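Local structure of NTF2 domain-containing protein (Chaetomium thermophilum, 4X2H) at residues A8-E13 against S169-L174. The protein is not characterised in detail but has an NTF2 domain, and so may act in nucleocytoplasmic transport, as nuclear transport factor 2 does. Numbering follows the deposited sequence.
Sequences AKSFVE and SGRKYL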
loop_
_atom_site.group_PDB
_atom_site.type_symbol
_atom_site.label_atom_id
_atom_site.label_comp_id
_atom_site.label_asym_id
_atom_site.label_seq_id
_atom_site.Cartn_x
_atom_site.Cartn_y
_atom_site.Cartn_z
ATOM N N ALA B 8 -4.461 8.951 -7.406
ATOM C CA ALA B 8 -4.704 8.339 -6.105
ATOM C C ALA B 8 -5.805 9.089 -5.363
ATOM O O ALA B 8 -6.721 8.480 -4.810
ATOM C CB ALA B 8 -3.427 8.317 -5.283
ATOM N N LYS B 9 -5.713 10.414 -5.355
ATOM C CA LYS B 9 -6.674 11.239 -4.631
ATOM C C LYS B 9 -8.081 11.017 -5.173
ATOM O O LYS B 9 -9.039 10.860 -4.416
ATOM C CB LYS B 9 -6.289 12.713 -4.734
ATOM C CG LYS B 9 -7.242 13.664 -4.022
ATOM C CD LYS B 9 -6.785 15.107 -4.170
ATOM C CE LYS B 9 -7.797 16.080 -3.589
ATOM N NZ LYS B 9 -7.311 17.487 -3.652
ATOM N N SER B 10 -8.191 10.996 -6.494
ATOM C CA SER B 10 -9.473 10.795 -7.151
ATOM C C SER B 10 -10.042 9.411 -6.834
ATOM O O SER B 10 -11.237 9.269 -6.575
ATOM C CB SER B 10 -9.323 10.983 -8.663
ATOM O OG SER B 10 -10.535 10.693 -9.331
ATOM N N PHE B 11 -9.185 8.393 -6.846
ATOM C CA PHE B 11 -9.634 7.040 -6.556
ATOM C C PHE B 11 -10.083 6.907 -5.109
ATOM O O PHE B 11 -11.138 6.340 -4.831
ATOM C CB PHE B 11 -8.537 6.009 -6.837
ATOM C CG PHE B 11 -8.854 4.653 -6.284
ATOM C CD1 PHE B 11 -9.659 3.781 -6.987
ATOM C CD2 PHE B 11 -8.386 4.269 -5.034
ATOM C CE1 PHE B 11 -9.969 2.535 -6.472
ATOM C CE2 PHE B 11 -8.698 3.030 -4.510
ATOM C CZ PHE B 11 -9.491 2.166 -5.224
ATOM N N VAL B 12 -9.272 7.418 -4.189
ATOM C CA VAL B 12 -9.575 7.297 -2.767
ATOM C C VAL B 12 -10.888 8.003 -2.449
ATOM O O VAL B 12 -11.730 7.479 -1.717
ATOM C CB VAL B 12 -8.437 7.878 -1.898
ATOM C CG1 VAL B 12 -8.869 7.998 -0.431
ATOM C CG2 VAL B 12 -7.197 7.006 -2.004
ATOM N N GLU B 13 -11.066 9.195 -3.008
ATOM C CA GLU B 13 -12.276 9.963 -2.761
ATOM C C GLU B 13 -13.484 9.194 -3.281
ATOM O O GLU B 13 -14.514 9.129 -2.620
ATOM C CB GLU B 13 -12.184 11.343 -3.418
ATOM C CG GLU B 13 -13.276 12.313 -2.991
ATOM C CD GLU B 13 -13.082 13.705 -3.569
ATOM O OE1 GLU B 13 -11.923 14.077 -3.855
ATOM O OE2 GLU B 13 -14.086 14.429 -3.736
ATOM N N SER B 169 -17.818 10.451 -16.975
ATOM C CA SER B 169 -17.858 9.527 -15.857
ATOM C C SER B 169 -16.809 8.447 -16.083
ATOM O O SER B 169 -16.186 8.392 -17.145
ATOM C CB SER B 169 -19.246 8.901 -15.714
ATOM O OG SER B 169 -19.402 7.813 -16.610
ATOM N N GLY B 170 -16.613 7.596 -15.082
ATOM C CA GLY B 170 -15.748 6.443 -15.226
ATOM C C GLY B 170 -14.470 6.517 -14.418
ATOM O O GLY B 170 -14.021 7.587 -14.003
ATOM N N ARG B 171 -13.883 5.346 -14.209
ATOM C CA ARG B 171 -12.673 5.195 -13.422
ATOM C C ARG B 171 -11.441 5.214 -14.322
ATOM O O ARG B 171 -11.324 4.388 -15.216
ATOM C CB ARG B 171 -12.750 3.886 -12.632
ATOM C CG ARG B 171 -13.703 3.935 -11.435
ATOM C CD ARG B 171 -13.284 5.019 -10.464
ATOM N NE ARG B 171 -11.831 5.104 -10.411
ATOM C CZ ARG B 171 -11.145 6.182 -10.046
ATOM N NH1 ARG B 171 -9.819 6.138 -10.051
ATOM N NH2 ARG B 171 -11.773 7.298 -9.685
ATOM N N LYS B 172 -10.534 6.162 -14.092
ATOM C CA LYS B 172 -9.331 6.290 -14.916
ATOM C C LYS B 172 -8.326 5.176 -14.647
ATOM O O LYS B 172 -7.574 4.777 -15.548
ATOM C CB LYS B 172 -8.660 7.641 -14.680
ATOM C CG LYS B 172 -9.324 8.811 -15.388
ATOM C CD LYS B 172 -8.570 10.101 -15.093
ATOM C CE LYS B 172 -8.697 11.116 -16.213
ATOM N NZ LYS B 172 -10.058 11.702 -16.298
ATOM N N TYR B 173 -8.308 4.702 -13.403
ATOM C CA TYR B 173 -7.459 3.586 -12.994
ATOM C C TYR B 173 -8.270 2.571 -12.203
ATOM O O TYR B 173 -9.122 2.942 -11.386
ATOM C CB TYR B 173 -6.263 4.099 -12.184
ATOM C CG TYR B 173 -5.390 5.003 -13.016
ATOM C CD1 TYR B 173 -5.673 6.359 -13.132
ATOM C CD2 TYR B 173 -4.315 4.494 -13.733
ATOM C CE1 TYR B 173 -4.893 7.187 -13.919
ATOM C CE2 TYR B 173 -3.527 5.311 -14.522
ATOM C CZ TYR B 173 -3.824 6.655 -14.616
ATOM O OH TYR B 173 -3.046 7.469 -15.407
ATOM N N LEU B 174 -8.004 1.292 -12.457
ATOM C CA LEU B 174 -8.800 0.202 -11.902
ATOM C C LEU B 174 -8.001 -0.647 -10.923
ATOM O O LEU B 174 -6.780 -0.688 -10.985
ATOM C CB LEU B 174 -9.332 -0.680 -13.029
ATOM C CG LEU B 174 -10.212 0.041 -14.047
ATOM C CD1 LEU B 174 -10.410 -0.823 -15.281
ATOM C CD2 LEU B 174 -11.546 0.417 -13.430
#
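Arg171 sets its guanidinium group beside Phe11 and Ser10, joining the long first helix of the NTF2 fold, residues 3-20, to the loop that enters strand 173-182. The arginine chain first leaves with CG anti to the carbonyl carbon (chi1 -74°) and then bends at chi2 and chi3, a fold that brings the charged head to the helix. NH1 comes closest, 3.5 Å from Phe11 CB, and CZ lies 3.9 Å from Phe11 CA, so the head meets the root of the phenylalanine. Its plane stands 73° from that of the ring: Phe11 CD1 sits over one guanidinium face, 3.9 Å from NH1, while NH1 itself lies at the ring's edge. Standing so steeply at the edge, the head does not stack flat on the ring. Phenylalanine suits this position because its ring enters the core between helix and sheet, meeting Phe153 edge-to-face and touching Leu125, while its CB remains beside the arginine. Arginine suits the border, since its aliphatic part carries the head across to the helix and its flat head can lie on carbon; Trp14, one helical turn after Ser10, touches it too. Shortening Arg171 to an alanine would remove the whole head, and is likely to uncover Phe11 CA and CB and open a gap between loop and helix. Ser10, small and polar on the exposed side of the helix, has OG at the guanidinium edge, 3.6 Å from Arg171 NH2, long for a hydrogen bond. At the guanidinium edge, near its plane, Tyr173 O lies 3.5 Å from Arg171 NH1 and 3.6 Å from Arg171 NE.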